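Local coordinates for PA1221 (Pseudomonas aeruginosa, PDB 4DG8), which belongs to the AMP-binding enzyme family of the ANL clan, holds adenosine monophosphate in a pocket, and carries a phosphopantetheine attachment site toward its C-terminal end, at residues 89-94 / 220-225; 165-170 / 187-192; 68-73 / 153-158; 31-36 / 56-61; 105-110 / 118-123. All coordinates share one frame; numbering follows the deposited sequence.

How the contacts relate
All five contacts belong to the AMP-binding part of the chain. Contacts 4, 1, 2 and 5 touch in a chain, each meeting the next. The centre of contact 1 is about 12 Å from that of contact 4, where Thr-92 packs on Leu-58 and Ser-61, and about 13 Å from that of contact 2, where Trp-223 packs on Ile-189. Contacts 2 and 5 share a sheet, in which strands 166-172 and 103-106 are neighbours. Ile-169 packs on Leu-105 of the strand and on Val-123 of the helix. Contact 3 touches none of them but shares helix 55-72 with contact 4. The side chain of Tyr-168 in contact 2 is about 9 Å from the bound AMP.

Contact 1 (89-94 / 220-225); sequences ESITCL and LEIWGA
Ile-222 points its CD1 methyl at both Ile-91 and Leu-94. The two isoleucines meet tip to tip, with Ile-91 CD1 4.1 Å from Ile-222 CD1. Leu-94 arrives differently. Its side chain runs at about a right angle to that of Ile-222, and its CD1 lies 3.9 Å from Ile-222 CD1. Ile-222 CG1 is anti to the carbonyl carbon (chi1 -63°), and the trans bond beyond it (chi2 163°) carries CD1 across the gap. Leu-94 has a second neighbour at its base: its CB is 4.2 Å from CZ2 of Trp-223. One face of that indole is covered by CG2 of Ile-222. The short helix axes stay 12.1 Å apart, so the side chains alone bridge them, at a crossing angle of -70°. Trp-223 NE1 is hydrogen-bonded to Tyr-104 OH. Helix 55-72 touches helix 88-99 through Thr-92 and Cys-93, helix 186-193 packs on Trp-223, and strand 231-234 meets Ile-91 and Ala-225.

Contact 2 (165-170 / 187-192); sequences QIAYIN and AGITRL
Ile-189 pushes its CD1 methyl into the angle between Ala-167 and Tyr-168. This is the tight part. Ile-189 CD1 is 3.5 Å from Ala-167 CB and 3.6 Å from Tyr-168 CE2. It meets the tyrosine at the ring edge, near the ring plane, and Ile-189 CG1 follows at 3.9 Å from the same CE2. The extended end of Ile-189 (chi2 177°) makes this reach possible. Tyr-168 CG sits between its backbone N and carbonyl carbon (chi1 65°), which swings the ring toward the helix. The phenol oxygen is held by Thr-219 OG1. The contact is looser just before the strand, at Gln-165. This residue is partly exposed, its chain leads away from the helix, and its NE2 bonds to Gly-101 O. The Arg-191 guanidinium also works away from the strand, giving bonds to Asn-314 O, Thr-315 O and Thr-342 OG1. Ala-167 and Tyr-168 both face Cys-184, which makes a classic beta bulge. It lies in the antiparallel pair of strands 166-172 and 180-185, whose connection carries the glycine-rich signature of the AMP-binding family, and the second strand runs straight into helix 186-193.

Contact 3 (68-73 / 153-158); sequences YLLEHY and PASVAR
Leu-70 reaches from the end of its helix toward Ser-155 and Arg-158 on the facing loop. Its CB already points at that loop. CG follows, anti to the carbonyl carbon (chi1 -74°). Neither CB nor CG has a close partner in 153-158. Of the two methyls, CD1 makes the contact, while CD2 has no such partner there. CD1 continues outward, anti to CA (chi2 171°), and ends facing two polar groups. Leu-70 CD1 is 3.7 Å from Arg-158 NH1, at the edge of the guanidinium and near its plane. The same methyl lies 4.0 Å from Ser-155 OG. These are van der Waals contacts, and the arginine chain crosses the leucine at about a right angle. Ser-100 is a further neighbour of the leucine. The polar grip on Arg-158 comes from Asp-67, whose OD1 forms a salt bridge with NH2 and also accepts from the backbone N of Ser-155. One carboxylate oxygen therefore ties the loop to the helix at two points. At the next residue, Glu-71 stretches across Pro-153, with Glu-71 OE2 3.9 Å from Pro-153 CD. This part is exposed at the protein surface. The helix closes nearby, and Tyr-73 is the first residue to leave helical geometry. The arrangement is that of an irregular surface loop, between strands 143-145 and 166-172, laid against the C-terminal end of helix 55-72.

Contact 4 (31-36 / 56-61); sequences ARFSEM and RQLLDS
Phe-33 meets Leu-58 and Leu-59 with the far end of its ring, and the contacts between 31-36 and 56-61 are all apolar. The ring is carried out by a CG anti to the backbone N (chi1 -179°). At its tip, Phe-33 CZ is 3.8 Å from Leu-58 CD2. That methyl approaches at a slant, and Leu-58 CG stands behind it, 4.0 Å from Phe-33 CZ. Leu-59 comes from another quarter. Its CB lies in the ring plane at the edge, 4.0 Å from Phe-33 CE2, and the two side chains slide past each other in opposite directions. Further apolar cover comes from Leu-95 and Leu-226, which touch both Phe-33 and Leu-58. The Phe-33 ring also meets that of Tyr-55, their planes about 30° apart. The ionic group is kept within helix 29-39. Arg-32 NH1 pairs with Glu-35 OE1 in a salt bridge of 3.4 Å, whose hydrogen bond is weak, while Met-36 CE covers one face of the guanidinium. Arg-32 NE is bonded to Leu-227 O. Among the other polar groups, Ser-34 OG bonds to Val-30 O, one turn back. Helices 29-39 and 55-72 are thus joined here by dispersion forces and burial of one aromatic ring, with the Arg-32/Glu-35 pair held within helix 29-39.

Contact 5 (105-110 / 118-123); sequences LYIDLK and ELCRQV
Glu-118 OE2 accepts two hydrogen bonds from its own helix. Arg-121 NH2 lies 2.9 Å from Glu-118 OE2 and meets its syn lone pair. Gln-122 NE2, also 2.9 Å from Glu-118 OE2, comes from above the carboxylate plane. The arginine grips side-on, since its NE reaches Glu-118 OE1 at 2.9 Å with a nearly straight bond of 164°. The salt bridge fixes the rotation of the carboxylate and probably offsets its charge. Gln-122 OE1 turns to Asn-376 ND2. The face of the helix toward the strand is apolar. Leu-105 and Val-123 reach for each other tip to tip, with Leu-105 CD2 3.7 Å from Val-123 CG2. Beside them, Ile-107 CD1 is 4.0 Å from Cys-120 SG. Ile-107 CG1 is anti to the carbonyl carbon (chi1 -64°), which lets its end approach the helix. Phe-171 touches both Leu-105 and Val-123, while Ile-128 touches both Ile-107 and Cys-120. Further along, Asp-108 OD1 accepts from Lys-110 N at 2.9 Å, an Asx turn that bends the chain after the strand. Strand 103-106, helix 113-123 and parallel strand 125-130 form a beta-alpha-beta unit. Its chemistry is divided: buried hydrocarbon and sulfur join the helix to strand 103-106 and the residue that follows it, while the Glu-118, Arg-121 and Gln-122 group ties the helix to itself.

Contact 1 (89-94 / 220-225)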
# COMPACT_ATOMS: atom_id res chain seq x y z
N GLU A 89 14.52 -4.90 -13.47
CA GLU A 89 15.54 -4.35 -12.57
C GLU A 89 15.03 -3.98 -11.17
O GLU A 89 15.67 -4.31 -10.17
CB GLU A 89 16.22 -3.12 -13.19
CG GLU A 89 17.17 -3.43 -14.33
CD GLU A 89 16.46 -3.69 -15.63
OE1 GLU A 89 15.26 -3.33 -15.74
OE2 GLU A 89 17.10 -4.24 -16.55
N SER A 90 13.90 -3.28 -11.07
CA SER A 90 13.46 -2.85 -9.73
C SER A 90 13.05 -4.06 -8.85
O SER A 90 13.42 -4.14 -7.66
CB SER A 90 12.39 -1.74 -9.80
OG SER A 90 11.28 -2.14 -10.57
N ILE A 91 12.36 -5.01 -9.46
CA ILE A 91 12.00 -6.28 -8.81
C ILE A 91 13.25 -7.03 -8.30
O ILE A 91 13.30 -7.50 -7.14
CB ILE A 91 11.23 -7.21 -9.81
CG1 ILE A 91 9.96 -6.54 -10.34
CG2 ILE A 91 10.94 -8.57 -9.16
CD1 ILE A 91 8.96 -6.13 -9.27
N THR A 92 14.25 -7.14 -9.17
CA THR A 92 15.53 -7.71 -8.77
C THR A 92 16.16 -6.95 -7.59
O THR A 92 16.74 -7.56 -6.68
CB THR A 92 16.50 -7.74 -9.97
OG1 THR A 92 15.84 -8.35 -11.09
CG2 THR A 92 17.78 -8.50 -9.64
N CYS A 93 16.05 -5.62 -7.60
CA CYS A 93 16.55 -4.83 -6.47
C CYS A 93 15.87 -5.24 -5.17
O CYS A 93 16.53 -5.38 -4.15
CB CYS A 93 16.28 -3.33 -6.67
SG CYS A 93 17.44 -2.50 -7.74
N LEU A 94 14.55 -5.39 -5.22
CA LEU A 94 13.83 -5.72 -3.99
C LEU A 94 14.32 -7.05 -3.43
O LEU A 94 14.52 -7.20 -2.21
CB LEU A 94 12.31 -5.80 -4.24
CG LEU A 94 11.62 -4.53 -4.75
CD1 LEU A 94 10.13 -4.80 -4.86
CD2 LEU A 94 11.88 -3.34 -3.83
N LEU A 220 1.36 -7.29 -2.02
CA LEU A 220 0.54 -8.38 -2.53
C LEU A 220 0.84 -8.65 -4.01
O LEU A 220 0.99 -9.80 -4.43
CB LEU A 220 -0.95 -8.05 -2.36
CG LEU A 220 -1.89 -9.05 -3.03
CD1 LEU A 220 -1.74 -10.43 -2.36
CD2 LEU A 220 -3.32 -8.54 -2.93
N GLU A 221 0.88 -7.59 -4.81
CA GLU A 221 1.07 -7.79 -6.25
C GLU A 221 2.37 -8.54 -6.59
O GLU A 221 2.40 -9.42 -7.45
CB GLU A 221 1.02 -6.46 -6.99
CG GLU A 221 -0.35 -5.79 -6.90
CD GLU A 221 -0.34 -4.38 -7.44
OE1 GLU A 221 0.68 -3.96 -8.03
OE2 GLU A 221 -1.37 -3.71 -7.27
N ILE A 222 3.44 -8.17 -5.90
CA ILE A 222 4.75 -8.74 -6.16
C ILE A 222 4.93 -10.06 -5.46
O ILE A 222 5.12 -11.11 -6.10
CB ILE A 222 5.85 -7.74 -5.78
CG1 ILE A 222 5.71 -6.50 -6.67
CG2 ILE A 222 7.24 -8.39 -5.91
CD1 ILE A 222 6.45 -5.24 -6.15
N TRP A 223 4.87 -10.04 -4.12
CA TRP A 223 5.18 -11.25 -3.38
C TRP A 223 4.08 -12.31 -3.46
O TRP A 223 4.34 -13.49 -3.33
CB TRP A 223 5.56 -10.90 -1.94
CG TRP A 223 6.73 -9.96 -1.94
CD1 TRP A 223 6.72 -8.64 -1.60
CD2 TRP A 223 8.06 -10.26 -2.38
NE1 TRP A 223 7.98 -8.10 -1.78
CE2 TRP A 223 8.82 -9.07 -2.26
CE3 TRP A 223 8.69 -11.42 -2.86
CZ2 TRP A 223 10.19 -9.00 -2.58
CZ3 TRP A 223 10.05 -11.35 -3.18
CH2 TRP A 223 10.78 -10.16 -3.03
N GLY A 224 2.84 -11.89 -3.70
CA GLY A 224 1.79 -12.87 -3.93
C GLY A 224 2.12 -13.79 -5.11
O GLY A 224 1.86 -14.99 -5.06
N ALA A 225 2.67 -13.23 -6.18
CA ALA A 225 3.22 -14.03 -7.28
C ALA A 225 4.47 -14.80 -6.90
O ALA A 225 4.50 -16.04 -6.96
CB ALA A 225 3.53 -13.15 -8.48

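Contact 2 (165-170 / 187-192)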
# COMPACT_ATOMS: atom_id res chain seq x y z
N GLN A 165 12.92 -9.96 10.84
CA GLN A 165 13.74 -8.97 10.15
C GLN A 165 12.83 -7.99 9.39
O GLN A 165 11.81 -8.41 8.79
CB GLN A 165 14.67 -9.65 9.14
CG GLN A 165 15.83 -8.78 8.68
CD GLN A 165 16.88 -8.60 9.76
OE1 GLN A 165 16.73 -9.11 10.87
NE2 GLN A 165 17.96 -7.89 9.45
N ILE A 166 13.18 -6.71 9.40
CA ILE A 166 12.45 -5.72 8.61
C ILE A 166 12.66 -6.02 7.13
O ILE A 166 13.81 -6.21 6.70
CB ILE A 166 12.95 -4.27 8.89
CG1 ILE A 166 12.98 -3.99 10.40
CG2 ILE A 166 12.09 -3.22 8.12
CD1 ILE A 166 11.64 -4.18 11.09
N ALA A 167 11.57 -6.18 6.39
CA ALA A 167 11.59 -6.22 4.92
C ALA A 167 11.52 -4.85 4.22
O ALA A 167 12.17 -4.60 3.19
CB ALA A 167 10.49 -7.15 4.40
N TYR A 168 10.68 -3.96 4.73
CA TYR A 168 10.55 -2.67 4.07
C TYR A 168 9.98 -1.59 4.96
O TYR A 168 9.43 -1.87 6.03
CB TYR A 168 9.74 -2.78 2.75
CG TYR A 168 8.29 -3.18 2.90
CD1 TYR A 168 7.32 -2.26 3.31
CD2 TYR A 168 7.87 -4.46 2.58
CE1 TYR A 168 5.99 -2.63 3.44
CE2 TYR A 168 6.53 -4.84 2.70
CZ TYR A 168 5.60 -3.93 3.12
OH TYR A 168 4.27 -4.32 3.22
N ILE A 169 10.12 -0.35 4.51
CA ILE A 169 9.47 0.77 5.16
C ILE A 169 8.49 1.47 4.22
O ILE A 169 8.81 1.73 3.06
CB ILE A 169 10.51 1.79 5.68
CG1 ILE A 169 11.33 1.15 6.80
CG2 ILE A 169 9.80 3.09 6.15
CD1 ILE A 169 12.47 1.99 7.29
N ASN A 170 7.29 1.77 4.71
CA ASN A 170 6.34 2.61 3.99
C ASN A 170 6.02 3.82 4.83
O ASN A 170 5.68 3.69 6.01
CB ASN A 170 5.04 1.88 3.67
CG ASN A 170 5.18 0.89 2.51
OD1 ASN A 170 6.30 0.55 2.09
ND2 ASN A 170 4.05 0.43 1.99
N ALA A 187 7.89 -11.70 8.05
CA ALA A 187 6.69 -12.44 8.45
C ALA A 187 5.39 -11.80 7.99
O ALA A 187 4.45 -12.51 7.64
CB ALA A 187 6.65 -12.64 9.96
N GLY A 188 5.30 -10.48 8.02
CA GLY A 188 4.07 -9.81 7.61
C GLY A 188 3.79 -10.13 6.15
O GLY A 188 2.63 -10.37 5.74
N ILE A 189 4.86 -10.17 5.36
CA ILE A 189 4.76 -10.50 3.94
C ILE A 189 4.42 -11.96 3.67
O ILE A 189 3.52 -12.24 2.86
CB ILE A 189 6.07 -10.17 3.19
CG1 ILE A 189 6.37 -8.67 3.30
CG2 ILE A 189 5.92 -10.57 1.73
CD1 ILE A 189 7.68 -8.26 2.63
N THR A 190 5.14 -12.89 4.31
CA THR A 190 4.90 -14.31 4.03
C THR A 190 3.55 -14.75 4.62
O THR A 190 2.87 -15.59 4.03
CB THR A 190 6.05 -15.26 4.50
OG1 THR A 190 6.23 -15.14 5.91
CG2 THR A 190 7.38 -14.92 3.78
N ARG A 191 3.14 -14.16 5.74
CA ARG A 191 1.81 -14.46 6.30
C ARG A 191 0.74 -13.92 5.35
O ARG A 191 -0.27 -14.57 5.12
CB ARG A 191 1.62 -13.94 7.73
CG ARG A 191 1.18 -12.44 7.87
CD ARG A 191 -0.33 -12.32 7.63
NE ARG A 191 -0.97 -11.16 8.24
CZ ARG A 191 -0.91 -9.92 7.75
NH1 ARG A 191 -0.19 -9.65 6.66
NH2 ARG A 191 -1.55 -8.93 8.37
N LEU A 192 0.99 -12.74 4.77
CA LEU A 192 0.05 -12.19 3.80
C LEU A 192 -0.14 -13.12 2.60
O LEU A 192 -1.27 -13.33 2.13
CB LEU A 192 0.52 -10.80 3.30
CG LEU A 192 -0.32 -10.19 2.14
CD1 LEU A 192 -1.75 -9.90 2.62
CD2 LEU A 192 0.33 -8.95 1.54

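Contact 3 (68-73 / 153-158)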
# COMPACT_ATOMS: atom_id res chain seq x y z
N TYR A 68 27.00 -7.05 -4.30
CA TYR A 68 27.34 -5.62 -4.22
C TYR A 68 26.83 -4.92 -2.91
O TYR A 68 27.58 -4.20 -2.19
CB TYR A 68 26.84 -4.92 -5.49
CG TYR A 68 26.87 -3.41 -5.43
CD1 TYR A 68 27.97 -2.69 -5.88
CD2 TYR A 68 25.78 -2.70 -4.92
CE1 TYR A 68 27.99 -1.32 -5.82
CE2 TYR A 68 25.79 -1.33 -4.85
CZ TYR A 68 26.89 -0.64 -5.31
OH TYR A 68 26.89 0.74 -5.23
N LEU A 69 25.55 -5.13 -2.59
CA LEU A 69 24.97 -4.53 -1.40
C LEU A 69 25.73 -4.95 -0.14
O LEU A 69 26.00 -4.13 0.74
CB LEU A 69 23.49 -4.92 -1.27
CG LEU A 69 22.57 -4.54 -2.43
CD1 LEU A 69 21.12 -4.89 -2.08
CD2 LEU A 69 22.72 -3.04 -2.74
N LEU A 70 26.05 -6.23 -0.04
CA LEU A 70 26.75 -6.72 1.13
C LEU A 70 28.16 -6.16 1.19
O LEU A 70 28.69 -5.93 2.27
CB LEU A 70 26.78 -8.25 1.15
CG LEU A 70 25.41 -8.80 1.53
CD1 LEU A 70 25.32 -10.30 1.34
CD2 LEU A 70 25.02 -8.37 2.95
N GLU A 71 28.76 -5.94 0.02
CA GLU A 71 30.08 -5.32 0.00
C GLU A 71 30.04 -3.92 0.62
O GLU A 71 30.92 -3.56 1.40
CB GLU A 71 30.68 -5.27 -1.40
CG GLU A 71 31.95 -4.43 -1.43
CD GLU A 71 32.69 -4.49 -2.76
OE1 GLU A 71 32.03 -4.35 -3.82
OE2 GLU A 71 33.93 -4.67 -2.73
N HIS A 72 29.01 -3.14 0.30
CA HIS A 72 28.85 -1.83 0.93
C HIS A 72 28.29 -1.90 2.36
O HIS A 72 28.71 -1.15 3.23
CB HIS A 72 27.95 -0.91 0.10
CG HIS A 72 28.51 -0.57 -1.25
ND1 HIS A 72 29.15 -1.49 -2.05
CD2 HIS A 72 28.51 0.60 -1.94
CE1 HIS A 72 29.52 -0.91 -3.17
NE2 HIS A 72 29.15 0.36 -3.13
N TYR A 73 27.34 -2.80 2.60
CA TYR A 73 26.71 -2.91 3.92
C TYR A 73 26.73 -4.36 4.41
O TYR A 73 25.76 -5.09 4.26
CB TYR A 73 25.29 -2.31 3.89
CG TYR A 73 25.31 -0.88 3.39
CD1 TYR A 73 25.66 0.16 4.24
CD2 TYR A 73 25.03 -0.58 2.06
CE1 TYR A 73 25.72 1.46 3.80
CE2 TYR A 73 25.10 0.73 1.60
CZ TYR A 73 25.44 1.74 2.47
OH TYR A 73 25.51 3.05 2.03
N PRO A 153 32.75 -9.21 -5.02
CA PRO A 153 33.12 -10.60 -4.73
C PRO A 153 31.88 -11.42 -4.42
O PRO A 153 31.00 -10.92 -3.70
CB PRO A 153 33.97 -10.47 -3.46
CG PRO A 153 34.35 -9.03 -3.36
CD PRO A 153 33.22 -8.27 -3.99
N ALA A 154 31.78 -12.64 -4.95
CA ALA A 154 30.60 -13.46 -4.68
C ALA A 154 30.52 -13.75 -3.18
O ALA A 154 31.47 -14.26 -2.59
CB ALA A 154 30.64 -14.74 -5.47
N SER A 155 29.38 -13.43 -2.57
CA SER A 155 29.25 -13.56 -1.12
C SER A 155 29.56 -14.97 -0.67
O SER A 155 29.00 -15.94 -1.19
CB SER A 155 27.86 -13.15 -0.65
OG SER A 155 27.68 -13.48 0.72
N VAL A 156 30.44 -15.09 0.31
CA VAL A 156 30.75 -16.39 0.89
C VAL A 156 29.50 -16.94 1.56
O VAL A 156 29.14 -18.11 1.36
CB VAL A 156 31.92 -16.29 1.90
CG1 VAL A 156 32.06 -17.60 2.67
CG2 VAL A 156 33.21 -15.95 1.18
N ALA A 157 28.84 -16.10 2.36
CA ALA A 157 27.57 -16.44 2.99
C ALA A 157 26.74 -15.18 3.20
O ALA A 157 27.28 -14.14 3.59
CB ALA A 157 27.82 -17.11 4.32
N ARG A 158 25.44 -15.26 2.96
CA ARG A 158 24.58 -14.11 3.20
C ARG A 158 24.11 -14.15 4.64
O ARG A 158 24.04 -15.22 5.23
CB ARG A 158 23.39 -14.11 2.23
CG ARG A 158 23.85 -14.37 0.82
CD ARG A 158 23.00 -13.73 -0.26
NE ARG A 158 23.60 -14.13 -1.53
CZ ARG A 158 24.48 -13.40 -2.20
NH1 ARG A 158 24.83 -12.20 -1.75
NH2 ARG A 158 25.00 -13.87 -3.33

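Contact 4 (31-36 / 56-61)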
# COMPACT_ATOMS: atom_id res chain seq x y z
N ALA A 31 13.75 -17.24 2.27
CA ALA A 31 13.63 -18.69 2.36
C ALA A 31 12.50 -19.21 1.44
O ALA A 31 12.68 -20.16 0.68
CB ALA A 31 13.43 -19.14 3.81
N ARG A 32 11.34 -18.56 1.48
CA ARG A 32 10.22 -19.01 0.66
C ARG A 32 10.51 -18.83 -0.83
O ARG A 32 10.31 -19.74 -1.65
CB ARG A 32 8.94 -18.28 1.05
CG ARG A 32 7.75 -18.59 0.16
CD ARG A 32 7.28 -20.02 0.31
NE ARG A 32 6.19 -20.27 -0.63
CZ ARG A 32 5.46 -21.38 -0.68
NH1 ARG A 32 5.71 -22.38 0.17
NH2 ARG A 32 4.49 -21.50 -1.59
N PHE A 33 11.03 -17.65 -1.17
CA PHE A 33 11.45 -17.44 -2.54
C PHE A 33 12.46 -18.49 -2.99
O PHE A 33 12.38 -18.98 -4.12
CB PHE A 33 12.02 -16.03 -2.80
CG PHE A 33 12.41 -15.82 -4.23
CD1 PHE A 33 11.48 -15.38 -5.16
CD2 PHE A 33 13.67 -16.18 -4.68
CE1 PHE A 33 11.83 -15.25 -6.52
CE2 PHE A 33 14.04 -16.05 -6.02
CZ PHE A 33 13.12 -15.58 -6.94
N SER A 34 13.40 -18.84 -2.12
CA SER A 34 14.40 -19.82 -2.50
C SER A 34 13.76 -21.18 -2.77
O SER A 34 14.17 -21.90 -3.68
CB SER A 34 15.48 -19.94 -1.41
OG SER A 34 16.32 -18.80 -1.44
N GLU A 35 12.76 -21.51 -1.95
CA GLU A 35 12.03 -22.76 -2.12
C GLU A 35 11.39 -22.79 -3.52
O GLU A 35 11.52 -23.76 -4.28
CB GLU A 35 10.98 -22.89 -1.02
CG GLU A 35 10.14 -24.15 -1.08
CD GLU A 35 8.99 -24.17 -0.07
OE1 GLU A 35 8.90 -23.25 0.76
OE2 GLU A 35 8.18 -25.12 -0.13
N MET A 36 10.70 -21.70 -3.86
CA MET A 36 10.04 -21.57 -5.15
C MET A 36 11.03 -21.65 -6.31
O MET A 36 10.76 -22.29 -7.32
CB MET A 36 9.24 -20.26 -5.24
CG MET A 36 8.04 -20.17 -4.29
SD MET A 36 6.76 -21.40 -4.61
CE MET A 36 7.25 -22.73 -3.49
N ARG A 56 15.20 -18.95 -11.73
CA ARG A 56 16.65 -19.06 -11.63
C ARG A 56 17.37 -17.77 -12.09
O ARG A 56 18.26 -17.30 -11.40
CB ARG A 56 17.18 -20.29 -12.39
CG ARG A 56 18.67 -20.61 -12.17
N GLN A 57 16.98 -17.19 -13.22
CA GLN A 57 17.62 -15.95 -13.65
C GLN A 57 17.41 -14.84 -12.62
O GLN A 57 18.33 -14.08 -12.34
CB GLN A 57 17.11 -15.51 -15.02
CG GLN A 57 17.10 -16.63 -16.03
CD GLN A 57 16.47 -16.24 -17.36
OE1 GLN A 57 15.30 -15.83 -17.42
NE2 GLN A 57 17.25 -16.37 -18.44
N LEU A 58 16.20 -14.75 -12.08
CA LEU A 58 15.87 -13.74 -11.07
C LEU A 58 16.77 -13.90 -9.85
O LEU A 58 17.38 -12.93 -9.40
CB LEU A 58 14.39 -13.79 -10.67
CG LEU A 58 13.99 -12.71 -9.66
CD1 LEU A 58 14.51 -11.34 -10.09
CD2 LEU A 58 12.49 -12.67 -9.38
N LEU A 59 16.85 -15.13 -9.35
CA LEU A 59 17.70 -15.47 -8.21
C LEU A 59 19.18 -15.17 -8.47
O LEU A 59 19.84 -14.60 -7.62
CB LEU A 59 17.49 -16.93 -7.78
CG LEU A 59 18.28 -17.45 -6.57
CD1 LEU A 59 18.00 -16.64 -5.33
CD2 LEU A 59 18.01 -18.94 -6.31
N ASP A 60 19.71 -15.57 -9.63
CA ASP A 60 21.09 -15.24 -10.00
C ASP A 60 21.37 -13.73 -10.03
O ASP A 60 22.39 -13.25 -9.50
CB ASP A 60 21.45 -15.82 -11.37
CG ASP A 60 21.57 -17.34 -11.38
OD1 ASP A 60 21.62 -17.97 -10.29
OD2 ASP A 60 21.62 -17.89 -12.50
N SER A 61 20.48 -12.98 -10.67
CA SER A 61 20.69 -11.54 -10.78
C SER A 61 20.64 -10.89 -9.40
O SER A 61 21.49 -10.05 -9.05
CB SER A 61 19.66 -10.91 -11.73
OG SER A 61 19.76 -11.49 -13.03

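Contact 5 (105-110 / 118-123)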
# COMPACT_ATOMS: atom_id res chain seq x y z
N LEU A 105 12.91 0.77 0.65
CA LEU A 105 12.07 1.96 0.75
C LEU A 105 11.89 2.57 -0.63
O LEU A 105 12.88 2.79 -1.34
CB LEU A 105 12.78 2.98 1.63
CG LEU A 105 12.25 4.40 1.63
CD1 LEU A 105 10.84 4.45 2.22
CD2 LEU A 105 13.22 5.29 2.41
N TYR A 106 10.65 2.86 -1.03
CA TYR A 106 10.46 3.58 -2.28
C TYR A 106 10.87 5.06 -2.17
O TYR A 106 10.48 5.76 -1.24
CB TYR A 106 9.04 3.48 -2.86
CG TYR A 106 9.06 3.92 -4.32
CD1 TYR A 106 9.86 3.25 -5.25
CD2 TYR A 106 8.34 5.03 -4.75
CE1 TYR A 106 9.94 3.64 -6.57
CE2 TYR A 106 8.40 5.44 -6.09
CZ TYR A 106 9.21 4.74 -6.99
OH TYR A 106 9.30 5.10 -8.31
N ILE A 107 11.63 5.53 -3.14
CA ILE A 107 11.98 6.94 -3.20
C ILE A 107 11.63 7.47 -4.58
O ILE A 107 12.13 6.97 -5.59
CB ILE A 107 13.48 7.19 -2.92
CG1 ILE A 107 13.85 6.77 -1.49
CG2 ILE A 107 13.83 8.67 -3.14
CD1 ILE A 107 13.24 7.66 -0.42
N ASP A 108 10.75 8.47 -4.63
CA ASP A 108 10.38 9.05 -5.91
C ASP A 108 11.26 10.28 -6.14
O ASP A 108 11.03 11.34 -5.56
CB ASP A 108 8.89 9.43 -5.88
CG ASP A 108 8.42 10.01 -7.19
OD1 ASP A 108 9.26 10.35 -8.04
OD2 ASP A 108 7.19 10.13 -7.37
N LEU A 109 12.22 10.14 -7.05
CA LEU A 109 13.22 11.17 -7.29
C LEU A 109 12.63 12.40 -7.99
O LEU A 109 13.29 13.43 -8.10
CB LEU A 109 14.43 10.59 -8.05
CG LEU A 109 15.36 9.71 -7.19
CD1 LEU A 109 16.45 9.04 -7.99
CD2 LEU A 109 15.97 10.51 -6.04
N LYS A 110 11.37 12.31 -8.40
CA LYS A 110 10.69 13.46 -8.98
C LYS A 110 9.98 14.30 -7.91
O LYS A 110 9.41 15.34 -8.23
CB LYS A 110 9.70 13.03 -10.06
CG LYS A 110 10.36 12.39 -11.28
N GLU A 118 14.82 14.52 3.84
CA GLU A 118 14.30 14.35 5.19
C GLU A 118 13.68 12.94 5.42
O GLU A 118 13.86 12.34 6.50
CB GLU A 118 13.35 15.50 5.55
CG GLU A 118 12.71 15.39 6.93
CD GLU A 118 13.69 15.53 8.10
OE1 GLU A 118 14.90 15.77 7.91
OE2 GLU A 118 13.22 15.40 9.26
N LEU A 119 13.01 12.37 4.43
CA LEU A 119 12.58 10.97 4.56
C LEU A 119 13.79 10.03 4.79
O LEU A 119 13.75 9.14 5.67
CB LEU A 119 11.80 10.50 3.32
CG LEU A 119 10.47 11.18 2.98
CD1 LEU A 119 9.79 10.40 1.84
CD2 LEU A 119 9.54 11.28 4.19
N CYS A 120 14.86 10.26 4.02
CA CYS A 120 16.06 9.42 4.11
C CYS A 120 16.72 9.55 5.46
O CYS A 120 17.20 8.56 6.01
CB CYS A 120 17.07 9.71 2.99
SG CYS A 120 16.50 9.15 1.33
N ARG A 121 16.74 10.77 6.00
CA ARG A 121 17.24 10.96 7.36
C ARG A 121 16.35 10.25 8.39
O ARG A 121 16.85 9.62 9.31
CB ARG A 121 17.34 12.44 7.69
CG ARG A 121 18.25 12.75 8.89
CD ARG A 121 18.28 14.25 9.20
NE ARG A 121 16.98 14.76 9.65
CZ ARG A 121 16.53 14.64 10.90
NH1 ARG A 121 17.28 14.04 11.81
NH2 ARG A 121 15.35 15.13 11.24
N GLN A 122 15.04 10.35 8.22
CA GLN A 122 14.12 9.79 9.21
C GLN A 122 14.40 8.31 9.40
O GLN A 122 14.41 7.82 10.52
CB GLN A 122 12.65 10.02 8.85
CG GLN A 122 12.16 11.44 9.09
CD GLN A 122 12.22 11.83 10.58
OE1 GLN A 122 11.76 11.08 11.44
NE2 GLN A 122 12.80 12.98 10.87
N VAL A 123 14.58 7.60 8.28
CA VAL A 123 14.87 6.17 8.35
C VAL A 123 16.32 5.71 8.16
O VAL A 123 16.59 4.51 8.02
CB VAL A 123 13.93 5.37 7.45
CG1 VAL A 123 12.51 5.59 7.92
CG2 VAL A 123 14.12 5.79 6.00